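Side-chain contacts in ForH (Streptomyces kaniharaensis, PDB 6NKO), which is of unknown function but resembles part of the PurH bienzyme and is probably involved in biosynthesis of the pyrazolopyrimidine nucleoside formycin A: residues L22-V27 with P143-G148; R31-L36 with L114-Y119; A48-T53 with V81-V86; P162-D167 with L188-K193. One frame throughout, in Å; residues are numbered along the deposited sequence.

Contact 1: L22-V27 with P143-G148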
loop_
_atom_site.group_PDB
_atom_site.type_symbol
_atom_site.label_atom_id
_atom_site.label_comp_id
_atom_site.label_asym_id
_atom_site.label_seq_id
_atom_site.Cartn_x
_atom_site.Cartn_y
_atom_site.Cartn_z
ATOM N N LEU A 22 9.051 -6.191 6.770
ATOM C CA LEU A 22 9.026 -5.147 5.744
ATOM C C LEU A 22 7.603 -4.644 5.501
ATOM O O LEU A 22 6.694 -5.445 5.267
ATOM C CB LEU A 22 9.629 -5.671 4.437
ATOM C CG LEU A 22 9.547 -4.801 3.182
ATOM C CD1 LEU A 22 10.152 -3.434 3.436
ATOM C CD2 LEU A 22 10.250 -5.471 2.006
ATOM N N ALA A 23 7.430 -3.319 5.520
ATOM C CA ALA A 23 6.172 -2.647 5.208
ATOM C C ALA A 23 6.361 -1.703 4.027
ATOM O O ALA A 23 7.433 -1.114 3.865
ATOM C CB ALA A 23 5.649 -1.850 6.403
ATOM N N VAL A 24 5.313 -1.548 3.215
ATOM C CA VAL A 24 5.308 -0.625 2.080
ATOM C C VAL A 24 4.224 0.415 2.326
ATOM O O VAL A 24 3.040 0.072 2.438
ATOM C CB VAL A 24 5.078 -1.353 0.746
ATOM C CG1 VAL A 24 5.049 -0.357 -0.413
ATOM C CG2 VAL A 24 6.152 -2.404 0.519
ATOM N N LEU A 25 4.622 1.684 2.393
ATOM C CA LEU A 25 3.717 2.793 2.686
ATOM C C LEU A 25 3.526 3.608 1.411
ATOM O O LEU A 25 4.426 4.349 1.003
ATOM C CB LEU A 25 4.268 3.661 3.817
ATOM C CG LEU A 25 3.867 3.342 5.261
ATOM C CD1 LEU A 25 3.817 1.845 5.532
ATOM C CD2 LEU A 25 4.816 4.026 6.233
ATOM N N ALA A 26 2.352 3.475 0.786
ATOM C CA ALA A 26 2.031 4.170 -0.463
ATOM C C ALA A 26 0.711 4.921 -0.283
ATOM O O ALA A 26 -0.301 4.580 -0.898
ATOM C CB ALA A 26 1.958 3.192 -1.634
ATOM N N VAL A 27 0.726 5.957 0.552
ATOM C CA VAL A 27 -0.486 6.676 0.927
ATOM C C VAL A 27 -0.455 8.073 0.327
ATOM O O VAL A 27 0.602 8.712 0.252
ATOM C CB VAL A 27 -0.663 6.738 2.459
ATOM C CG1 VAL A 27 -0.832 5.338 3.029
ATOM C CG2 VAL A 27 0.509 7.451 3.114
ATOM N N PRO A 143 -3.514 0.419 -5.717
ATOM C CA PRO A 143 -4.564 -0.595 -5.526
ATOM C C PRO A 143 -4.139 -1.994 -5.937
ATOM O O PRO A 143 -4.675 -2.969 -5.399
ATOM C CB PRO A 143 -5.727 -0.083 -6.391
ATOM C CG PRO A 143 -5.220 1.122 -7.116
ATOM C CD PRO A 143 -4.026 1.626 -6.382
ATOM N N ALA A 144 -3.197 -2.130 -6.875
ATOM C CA ALA A 144 -2.673 -3.458 -7.179
ATOM C C ALA A 144 -1.991 -4.066 -5.957
ATOM O O ALA A 144 -2.153 -5.258 -5.676
ATOM C CB ALA A 144 -1.708 -3.394 -8.363
ATOM N N MET A 145 -1.233 -3.255 -5.211
ATOM C CA MET A 145 -0.617 -3.743 -3.982
ATOM C C MET A 145 -1.662 -4.008 -2.905
ATOM O O MET A 145 -1.565 -4.996 -2.170
ATOM C CB MET A 145 0.422 -2.742 -3.473
ATOM C CG MET A 145 1.614 -2.521 -4.392
ATOM S SD MET A 145 2.970 -1.677 -3.541
ATOM C CE MET A 145 2.336 -0.001 -3.488
ATOM N N LEU A 146 -2.668 -3.135 -2.795
ATOM C CA LEU A 146 -3.647 -3.265 -1.718
ATOM C C LEU A 146 -4.611 -4.417 -1.974
ATOM O O LEU A 146 -4.915 -5.193 -1.060
ATOM C CB LEU A 146 -4.411 -1.954 -1.542
ATOM C CG LEU A 146 -5.559 -1.998 -0.533
ATOM C CD1 LEU A 146 -5.011 -2.102 0.881
ATOM C CD2 LEU A 146 -6.457 -0.779 -0.675
ATOM N N ARG A 147 -5.113 -4.538 -3.207
ATOM C CA ARG A 147 -5.965 -5.673 -3.544
ATOM C C ARG A 147 -5.195 -6.982 -3.463
ATOM O O ARG A 147 -5.762 -8.014 -3.083
ATOM C CB ARG A 147 -6.562 -5.496 -4.942
ATOM C CG ARG A 147 -7.511 -4.313 -5.073
ATOM C CD ARG A 147 -7.900 -4.072 -6.527
ATOM N NE ARG A 147 -8.811 -5.101 -7.019
ATOM C CZ ARG A 147 -8.458 -6.081 -7.844
ATOM N NH1 ARG A 147 -7.208 -6.168 -8.280
ATOM N NH2 ARG A 147 -9.355 -6.976 -8.235
ATOM N N GLY A 148 -3.907 -6.963 -3.813
ATOM C CA GLY A 148 -3.098 -8.161 -3.669
ATOM C C GLY A 148 -2.859 -8.521 -2.215
ATOM O O GLY A 148 -2.880 -9.698 -1.845
#
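The carbonyl O of A26, a residue whose methyl touches M145, accepts a hydrogen bond from N117 ND2 on the neighbouring strand 114-117, and A26 N probably bonds C116 O. The backbone of A26 is thus fixed within the sheet, while its CB faces helix 141-151 and lies 3.7 Å from M145 CE. M145 alone carries the helical side of the contact. The CG of M145 stands anti to its carbonyl carbon, and a bend at chi3 (-76°) swings the terminal methyl along strand 22-26, so that the thioether spans two strand residues two positions apart. M145 SD sits 4.0 Å from V24 CG1, and M145 CE comes within 4.1 Å of the same methyl. The V24 and M145 side chains cross at about a right angle. Valine, compact and branched at CB, suits a central strand, whereas alanine at 26 is short enough for the methionine methyl to settle over it. V88, M89 and I92 of helix 86-93 also pack on M145, as does T83. Helix and sheet are joined here by apolar packing and the burial of hydrophobic surface, with no polar bond between the segments, and the flexible thioether can follow the shape of its neighbours.

Contact 2: R31-L36 with L114-Y119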
loop_
_atom_site.group_PDB
_atom_site.type_symbol
_atom_site.label_atom_id
_atom_site.label_comp_id
_atom_site.label_asym_id
_atom_site.label_seq_id
_atom_site.Cartn_x
_atom_site.Cartn_y
_atom_site.Cartn_z
ATOM N N ARG A 31 -2.575 11.295 6.863
ATOM C CA ARG A 31 -3.002 11.330 8.255
ATOM C C ARG A 31 -2.610 10.039 8.964
ATOM O O ARG A 31 -2.872 8.939 8.468
ATOM C CB ARG A 31 -4.513 11.550 8.340
ATOM C CG ARG A 31 -5.113 11.233 9.703
ATOM C CD ARG A 31 -6.440 11.954 9.908
ATOM N NE ARG A 31 -7.559 11.201 9.348
ATOM C CZ ARG A 31 -8.136 10.160 9.941
ATOM N NH1 ARG A 31 -7.706 9.743 11.124
ATOM N NH2 ARG A 31 -9.145 9.535 9.350
ATOM N N ASN A 32 -1.962 10.186 10.123
ATOM C CA ASN A 32 -1.508 9.103 10.995
ATOM C C ASN A 32 -0.379 8.274 10.397
ATOM O O ASN A 32 -0.039 7.221 10.952
ATOM C CB ASN A 32 -2.654 8.161 11.388
ATOM C CG ASN A 32 -3.745 8.862 12.164
ATOM O OD1 ASN A 32 -3.555 9.970 12.661
ATOM N ND2 ASN A 32 -4.900 8.214 12.275
ATOM N N ILE A 33 0.222 8.710 9.285
ATOM C CA ILE A 33 1.242 7.883 8.646
ATOM C C ILE A 33 2.547 7.905 9.434
ATOM O O ILE A 33 3.323 6.942 9.386
ATOM C CB ILE A 33 1.457 8.317 7.182
ATOM C CG1 ILE A 33 2.023 7.155 6.363
ATOM C CG2 ILE A 33 2.390 9.521 7.095
ATOM C CD1 ILE A 33 1.264 5.854 6.531
ATOM N N GLU A 34 2.813 8.982 10.177
ATOM C CA GLU A 34 4.068 9.083 10.916
ATOM C C GLU A 34 4.067 8.218 12.176
ATOM O O GLU A 34 5.068 7.541 12.439
ATOM C CB GLU A 34 4.379 10.539 11.272
ATOM C CG GLU A 34 5.762 10.727 11.879
ATOM C CD GLU A 34 6.095 12.178 12.164
ATOM O OE1 GLU A 34 5.298 13.060 11.780
ATOM O OE2 GLU A 34 7.157 12.436 12.771
ATOM N N PRO A 35 3.001 8.204 12.989
ATOM C CA PRO A 35 3.005 7.282 14.138
ATOM C C PRO A 35 3.064 5.823 13.731
ATOM O O PRO A 35 3.522 4.986 14.518
ATOM C CB PRO A 35 1.695 7.613 14.868
ATOM C CG PRO A 35 1.341 8.977 14.422
ATOM C CD PRO A 35 1.805 9.067 13.004
ATOM N N LEU A 36 2.604 5.488 12.523
ATOM C CA LEU A 36 2.693 4.112 12.051
ATOM C C LEU A 36 4.103 3.788 11.573
ATOM O O LEU A 36 4.695 2.790 11.995
ATOM C CB LEU A 36 1.673 3.872 10.936
ATOM C CG LEU A 36 1.670 2.481 10.297
ATOM C CD1 LEU A 36 1.222 1.426 11.299
ATOM C CD2 LEU A 36 0.790 2.454 9.056
ATOM N N LEU A 114 3.210 -5.876 5.197
ATOM C CA LEU A 114 2.193 -4.853 5.398
ATOM C C LEU A 114 2.169 -3.919 4.199
ATOM O O LEU A 114 3.221 -3.461 3.743
ATOM C CB LEU A 114 2.457 -4.059 6.682
ATOM C CG LEU A 114 1.366 -3.085 7.134
ATOM C CD1 LEU A 114 1.162 -3.173 8.642
ATOM C CD2 LEU A 114 1.699 -1.656 6.713
ATOM N N VAL A 115 0.967 -3.637 3.704
ATOM C CA VAL A 115 0.756 -2.702 2.607
ATOM C C VAL A 115 -0.190 -1.614 3.092
ATOM O O VAL A 115 -1.248 -1.911 3.657
ATOM C CB VAL A 115 0.189 -3.403 1.359
ATOM C CG1 VAL A 115 -0.243 -2.375 0.318
ATOM C CG2 VAL A 115 1.218 -4.358 0.779
ATOM N N CYS A 116 0.196 -0.361 2.873
ATOM C CA CYS A 116 -0.607 0.804 3.223
ATOM C C CYS A 116 -0.810 1.639 1.966
ATOM O O CYS A 116 0.165 2.111 1.373
ATOM C CB CYS A 116 0.082 1.626 4.312
ATOM S SG CYS A 116 -1.041 2.436 5.448
ATOM N N ASN A 117 -2.067 1.822 1.559
ATOM C CA ASN A 117 -2.364 2.492 0.297
ATOM C C ASN A 117 -3.584 3.393 0.439
ATOM O O ASN A 117 -4.657 2.933 0.843
ATOM C CB ASN A 117 -2.583 1.467 -0.823
ATOM C CG ASN A 117 -2.834 2.116 -2.170
ATOM O OD1 ASN A 117 -3.795 1.780 -2.862
ATOM N ND2 ASN A 117 -1.975 3.054 -2.548
ATOM N N ASN A 118 -3.411 4.672 0.088
ATOM C CA ASN A 118 -4.439 5.702 0.187
ATOM C C ASN A 118 -4.590 6.396 -1.159
ATOM O O ASN A 118 -3.686 6.366 -1.996
ATOM C CB ASN A 118 -4.088 6.759 1.248
ATOM C CG ASN A 118 -4.480 6.339 2.637
ATOM O OD1 ASN A 118 -3.956 6.854 3.624
ATOM N ND2 ASN A 118 -5.412 5.402 2.727
ATOM N N TYR A 119 -5.728 7.062 -1.348
ATOM C CA TYR A 119 -6.009 7.777 -2.586
ATOM C C TYR A 119 -6.232 9.263 -2.339
ATOM O O TYR A 119 -6.732 9.672 -1.286
ATOM C CB TYR A 119 -7.228 7.194 -3.291
ATOM C CG TYR A 119 -7.214 5.694 -3.299
ATOM C CD1 TYR A 119 -6.103 5.001 -3.758
ATOM C CD2 TYR A 119 -8.297 4.968 -2.835
ATOM C CE1 TYR A 119 -6.075 3.631 -3.760
ATOM C CE2 TYR A 119 -8.281 3.594 -2.835
ATOM C CZ TYR A 119 -7.166 2.928 -3.300
ATOM O OH TYR A 119 -7.139 1.553 -3.307
#
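I33 and C116 mark the closest backbone approach, their CA atoms 9.1 Å apart, so that helix 33-42 lies over strand 114-117 at a distance that side chains must fill. The thiol of C116 is where the closest contacts converge. Its CB points toward the helix, and C116 SG meets L36 CD2 at 4.0 Å and, more loosely, I33 CD1 at 4.3 Å. The two helical residues reach it differently. L36 also directs its CB toward the strand; with CG opposite the backbone N (chi1 178°), the leucine extends from the helix and presents one methyl of its fork to the sulfur. The CB of I33 points to the side instead, and it is the ethyl arm, turned at chi2 (49°), that brings CD1 to the thiol. Cysteine fits this site because its small apolar side chain leaves room for two branched residues, one turn of chain apart, to close over the same strand position. No hydrogen bond joins the segments: this is the buried apolar layer between sheet and helix in an alpha/beta fold of the MGS-like type. Strand 114-117 runs between strands 22-26 and 157-159, with C116 bonded through its backbone to V24 and A26, and L159 packs beside the thiol. Y165 of helix 165-174 reaches both I33 and C116, so helices 33-42 and 165-174 together cover this face of the sheet.

Contact 3: A48-T53 with V81-V86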
loop_
_atom_site.group_PDB
_atom_site.type_symbol
_atom_site.label_atom_id
_atom_site.label_comp_id
_atom_site.label_asym_id
_atom_site.label_seq_id
_atom_site.Cartn_x
_atom_site.Cartn_y
_atom_site.Cartn_z
ATOM N N ALA A 48 9.393 0.982 3.843
ATOM C CA ALA A 48 9.656 1.536 2.524
ATOM C C ALA A 48 8.424 2.287 2.041
ATOM O O ALA A 48 7.291 1.863 2.288
ATOM C CB ALA A 48 10.035 0.436 1.531
ATOM N N ALA A 49 8.647 3.404 1.352
ATOM C CA ALA A 49 7.569 4.320 1.011
ATOM C C ALA A 49 7.684 4.783 -0.433
ATOM O O ALA A 49 8.773 4.814 -1.013
ATOM C CB ALA A 49 7.568 5.540 1.939
ATOM N N THR A 50 6.538 5.147 -1.005
ATOM C CA THR A 50 6.509 5.785 -2.311
ATOM C C THR A 50 6.931 7.247 -2.183
ATOM O O THR A 50 7.327 7.717 -1.114
ATOM C CB THR A 50 5.122 5.673 -2.940
ATOM O OG1 THR A 50 4.126 6.053 -1.984
ATOM C CG2 THR A 50 4.861 4.253 -3.417
ATOM N N GLU A 51 6.800 7.984 -3.289
ATOM C CA GLU A 51 7.471 9.276 -3.416
ATOM C C GLU A 51 6.993 10.274 -2.363
ATOM O O GLU A 51 7.807 10.905 -1.680
ATOM C CB GLU A 51 7.282 9.816 -4.841
ATOM C CG GLU A 51 5.864 10.248 -5.210
ATOM C CD GLU A 51 4.967 9.088 -5.621
ATOM O OE1 GLU A 51 5.480 7.971 -5.850
ATOM O OE2 GLU A 51 3.739 9.292 -5.702
ATOM N N GLY A 52 5.676 10.411 -2.195
ATOM C CA GLY A 52 5.163 11.428 -1.288
ATOM C C GLY A 52 5.467 11.121 0.165
ATOM O O GLY A 52 5.995 11.963 0.896
ATOM N N THR A 53 5.132 9.906 0.604
ATOM C CA THR A 53 5.364 9.517 1.991
ATOM C C THR A 53 6.843 9.554 2.349
ATOM O O THR A 53 7.195 9.861 3.494
ATOM C CB THR A 53 4.799 8.117 2.241
ATOM O OG1 THR A 53 3.561 7.966 1.534
ATOM C CG2 THR A 53 4.557 7.899 3.718
ATOM N N VAL A 81 5.781 2.864 -12.900
ATOM C CA VAL A 81 5.844 1.418 -12.747
ATOM C C VAL A 81 6.674 1.029 -11.520
ATOM O O VAL A 81 7.050 -0.127 -11.365
ATOM C CB VAL A 81 6.378 0.754 -14.033
ATOM C CG1 VAL A 81 5.300 0.702 -15.093
ATOM C CG2 VAL A 81 7.534 1.538 -14.600
ATOM N N LYS A 82 6.938 1.991 -10.631
ATOM C CA LYS A 82 7.928 1.806 -9.574
ATOM C C LYS A 82 7.557 0.704 -8.586
ATOM O O LYS A 82 8.448 0.163 -7.926
ATOM C CB LYS A 82 8.151 3.125 -8.833
ATOM C CG LYS A 82 7.115 3.443 -7.774
ATOM C CD LYS A 82 7.651 4.472 -6.797
ATOM C CE LYS A 82 7.969 5.781 -7.500
ATOM N NZ LYS A 82 6.758 6.368 -8.138
ATOM N N THR A 83 6.280 0.356 -8.455
ATOM C CA THR A 83 5.887 -0.784 -7.639
ATOM C C THR A 83 5.428 -1.965 -8.479
ATOM O O THR A 83 5.030 -2.993 -7.921
ATOM C CB THR A 83 4.784 -0.389 -6.648
ATOM O OG1 THR A 83 3.710 0.247 -7.351
ATOM C CG2 THR A 83 5.335 0.560 -5.590
ATOM N N LEU A 84 5.482 -1.847 -9.803
ATOM C CA LEU A 84 5.058 -2.917 -10.698
ATOM C C LEU A 84 6.284 -3.703 -11.166
ATOM O O LEU A 84 6.714 -3.643 -12.318
ATOM C CB LEU A 84 4.262 -2.340 -11.866
ATOM C CG LEU A 84 2.934 -1.700 -11.446
ATOM C CD1 LEU A 84 2.457 -0.666 -12.461
ATOM C CD2 LEU A 84 1.871 -2.765 -11.219
ATOM N N THR A 85 6.859 -4.436 -10.216
ATOM C CA THR A 85 7.999 -5.307 -10.454
ATOM C C THR A 85 7.731 -6.654 -9.802
ATOM O O THR A 85 6.830 -6.801 -8.971
ATOM C CB THR A 85 9.308 -4.721 -9.898
ATOM O OG1 THR A 85 9.268 -4.732 -8.465
ATOM C CG2 THR A 85 9.533 -3.295 -10.394
ATOM N N VAL A 86 8.536 -7.645 -10.184
ATOM C CA VAL A 86 8.408 -8.975 -9.597
ATOM C C VAL A 86 8.698 -8.929 -8.102
ATOM O O VAL A 86 8.039 -9.606 -7.305
ATOM C CB VAL A 86 9.332 -9.968 -10.324
ATOM C CG1 VAL A 86 9.336 -11.311 -9.617
ATOM C CG2 VAL A 86 8.905 -10.121 -11.776
#
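E51 and K82 join the start of helix 51-59, just after strand 46-49 of the parallel MGS-like alpha/beta sheet, to the loop leading into helix 86-93. In its backbone the 81-86 segment is shaped by a type I turn from V81 to L84, closed by L84 N on V81 O at 2.8 Å. The ionic part is a salt bridge with a hydrogen bond, K82 NZ to E51 OE1, 3.1 Å long. The ammonium lies above the carboxylate plane, 39° out of it, and the two side chains cross at nearly a right angle. Both bend to meet: E51 at chi2 (-82°), K82 at chi3 and chi4. K82 NZ also binds G79 O, so the lysine ties its own loop to the first turn of helix 51-59, and a long, flexible cation suits this double task. A leucine in place of K82 would probably leave the E51 carboxylate without its charged mate and G79 O without this donor. The apolar part is slighter. T50 CG2 approaches the aliphatic K82 CD at 4.4 Å, while T50 OG1 turns to L25 O in a weak hydrogen bond. Threonine thus serves both environments, and its methyl ends 4.3 Å from the corresponding methyl of the second threonine, T50 CG2 to T83 CG2.

Contact 4: P162-D167 with L188-K193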
loop_
_atom_site.group_PDB
_atom_site.type_symbol
_atom_site.label_atom_id
_atom_site.label_comp_id
_atom_site.label_asym_id
_atom_site.label_seq_id
_atom_site.Cartn_x
_atom_site.Cartn_y
_atom_site.Cartn_z
ATOM N N PRO A 162 -6.822 5.387 7.624
ATOM C CA PRO A 162 -5.918 5.809 8.709
ATOM C C PRO A 162 -6.482 5.605 10.111
ATOM O O PRO A 162 -5.728 5.747 11.082
ATOM C CB PRO A 162 -5.687 7.298 8.417
ATOM C CG PRO A 162 -5.964 7.443 6.949
ATOM C CD PRO A 162 -7.058 6.460 6.644
ATOM N N ASP A 163 -7.768 5.282 10.252
ATOM C CA ASP A 163 -8.332 4.980 11.561
ATOM C C ASP A 163 -8.033 3.559 12.019
ATOM O O ASP A 163 -8.315 3.224 13.174
ATOM C CB ASP A 163 -9.845 5.210 11.549
ATOM C CG ASP A 163 -10.210 6.680 11.466
ATOM O OD1 ASP A 163 -9.440 7.516 11.986
ATOM O OD2 ASP A 163 -11.264 7.000 10.878
ATOM N N ASP A 164 -7.472 2.722 11.148
ATOM C CA ASP A 164 -7.086 1.363 11.502
ATOM C C ASP A 164 -5.616 1.247 11.882
ATOM O O ASP A 164 -5.182 0.167 12.292
ATOM C CB ASP A 164 -7.387 0.407 10.340
ATOM C CG ASP A 164 -8.863 0.349 9.995
ATOM O OD1 ASP A 164 -9.697 0.393 10.923
ATOM O OD2 ASP A 164 -9.190 0.255 8.793
ATOM N N TYR A 165 -4.844 2.331 11.760
ATOM C CA TYR A 165 -3.399 2.248 11.960
ATOM C C TYR A 165 -3.061 1.869 13.395
ATOM O O TYR A 165 -2.208 1.006 13.637
ATOM C CB TYR A 165 -2.732 3.581 11.604
ATOM C CG TYR A 165 -2.737 3.958 10.137
ATOM C CD1 TYR A 165 -3.401 3.183 9.191
ATOM C CD2 TYR A 165 -2.077 5.100 9.702
ATOM C CE1 TYR A 165 -3.404 3.538 7.854
ATOM C CE2 TYR A 165 -2.074 5.461 8.369
ATOM C CZ TYR A 165 -2.740 4.679 7.450
ATOM O OH TYR A 165 -2.740 5.040 6.122
ATOM N N ASP A 166 -3.723 2.508 14.363
ATOM C CA ASP A 166 -3.328 2.362 15.761
ATOM C C ASP A 166 -3.546 0.939 16.261
ATOM O O ASP A 166 -2.656 0.350 16.885
ATOM C CB ASP A 166 -4.093 3.361 16.629
ATOM C CG ASP A 166 -3.395 3.637 17.948
ATOM O OD1 ASP A 166 -2.146 3.683 17.966
ATOM O OD2 ASP A 166 -4.094 3.803 18.969
ATOM N N ASP A 167 -4.725 0.369 16.000
ATOM C CA ASP A 167 -5.011 -0.980 16.482
ATOM C C ASP A 167 -4.015 -1.990 15.924
ATOM O O ASP A 167 -3.595 -2.914 16.631
ATOM C CB ASP A 167 -6.439 -1.382 16.116
ATOM C CG ASP A 167 -6.689 -2.869 16.300
ATOM O OD1 ASP A 167 -7.283 -3.492 15.394
ATOM O OD2 ASP A 167 -6.288 -3.415 17.351
ATOM N N LEU A 188 -8.922 -10.603 7.845
ATOM C CA LEU A 188 -10.018 -10.731 6.891
ATOM C C LEU A 188 -10.931 -9.510 6.931
ATOM O O LEU A 188 -11.424 -9.062 5.889
ATOM C CB LEU A 188 -10.811 -12.010 7.169
ATOM C CG LEU A 188 -12.241 -12.093 6.628
ATOM C CD1 LEU A 188 -12.252 -12.172 5.106
ATOM C CD2 LEU A 188 -12.963 -13.287 7.231
ATOM N N ALA A 189 -11.163 -8.954 8.123
ATOM C CA ALA A 189 -11.967 -7.739 8.225
ATOM C C ALA A 189 -11.300 -6.578 7.498
ATOM O O ALA A 189 -11.973 -5.786 6.828
ATOM C CB ALA A 189 -12.211 -7.388 9.694
ATOM N N LEU A 190 -9.975 -6.457 7.623
ATOM C CA LEU A 190 -9.258 -5.426 6.883
ATOM C C LEU A 190 -9.244 -5.723 5.390
ATOM O O LEU A 190 -9.285 -4.796 4.572
ATOM C CB LEU A 190 -7.828 -5.297 7.409
ATOM C CG LEU A 190 -7.641 -4.619 8.768
ATOM C CD1 LEU A 190 -6.215 -4.807 9.266
ATOM C CD2 LEU A 190 -7.998 -3.140 8.693
ATOM N N ALA A 191 -9.192 -7.004 5.020
ATOM C CA ALA A 191 -9.169 -7.368 3.608
ATOM C C ALA A 191 -10.495 -7.031 2.937
ATOM O O ALA A 191 -10.520 -6.462 1.839
ATOM C CB ALA A 191 -8.841 -8.852 3.453
ATOM N N GLU A 192 -11.609 -7.374 3.587
ATOM C CA GLU A 192 -12.919 -7.011 3.056
ATOM C C GLU A 192 -13.072 -5.499 2.961
ATOM O O GLU A 192 -13.641 -4.982 1.993
ATOM C CB GLU A 192 -14.020 -7.601 3.934
ATOM C CG GLU A 192 -15.414 -7.163 3.532
ATOM C CD GLU A 192 -16.287 -6.826 4.720
ATOM O OE1 GLU A 192 -17.224 -7.601 5.004
ATOM O OE2 GLU A 192 -16.040 -5.785 5.364
ATOM N N LYS A 193 -12.570 -4.776 3.962
ATOM C CA LYS A 193 -12.634 -3.320 3.929
ATOM C C LYS A 193 -11.790 -2.758 2.791
ATOM O O LYS A 193 -12.178 -1.772 2.151
ATOM C CB LYS A 193 -12.180 -2.756 5.276
ATOM C CG LYS A 193 -12.277 -1.253 5.396
ATOM C CD LYS A 193 -11.830 -0.794 6.774
ATOM C CE LYS A 193 -12.167 0.667 7.002
ATOM N NZ LYS A 193 -11.830 1.096 8.387
#
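D164 OD2 accepts a hydrogen bond from K193 NZ at 2.8 Å, and the pair forms a salt bridge between segment 162-167, which leads into helix 165-174, and the long helix 184-212. The donor arrives on the syn side of the carboxylate, 20° out of its plane, close to the direction such a group prefers. K193 delivers it with a chain extended at every torsion, CG opposite the backbone N (chi1 -177°), and its outer carbons lie beside the acceptor: K193 CD and K193 CE are each 3.5 Å from D164 OD2. The two side chains come from opposite directions to meet. The ammonium has a second partner, D161 OD2, in another salt bridge, so two aspartates share one lysine. D164 OD1 has a long, weak ion pair with R186 NH2, an arginine whose NE is engaged by D167 OD1, and K193 NZ is also near, at 3.4 Å from D164 OD1. Beside the polar pair, L190 CD2 packs on the carboxylate, 3.6 Å from D164 OD2 and 3.8 Å from D164 CG, as the aspartate and leucine slide past each other. L190 also rests on P158 and L159, so leucine suits the seam between the helix and strand 157-159. An alanine in place of D164 removes the carboxylate, which would probably leave K193 with D161 as its remaining mate of the two and open a gap beside L190. A buried carboxylate would probably be costly without a nearby cation; K193, only partly exposed, is likely to offset that of D164 and to keep it ionised.

How the contacts relate
From the N terminus, strand 22-26 opens contact 1, whose loop closes only at helix 141-151. Within that loop contact 2 runs from 31-36 to 114-119, and within contact 2 lies contact 3, from 48-53 to 81-86; the three enclose one another without crossing. Contact 4 follows in series, joining 162-167 to 188-193. Contacts 1, 2 and 3 all reach the same parallel sheet, through its neighbouring strands 46-49, 22-26 and 114-117. Contact 4 ties the long helix 184-212 to the segment leading into helix 165-174, on the opposite side of the chain's centre from contact 3, their centres about 21 Å apart. It is linked to contact 2 by R31 with D163 and by N32 with P162.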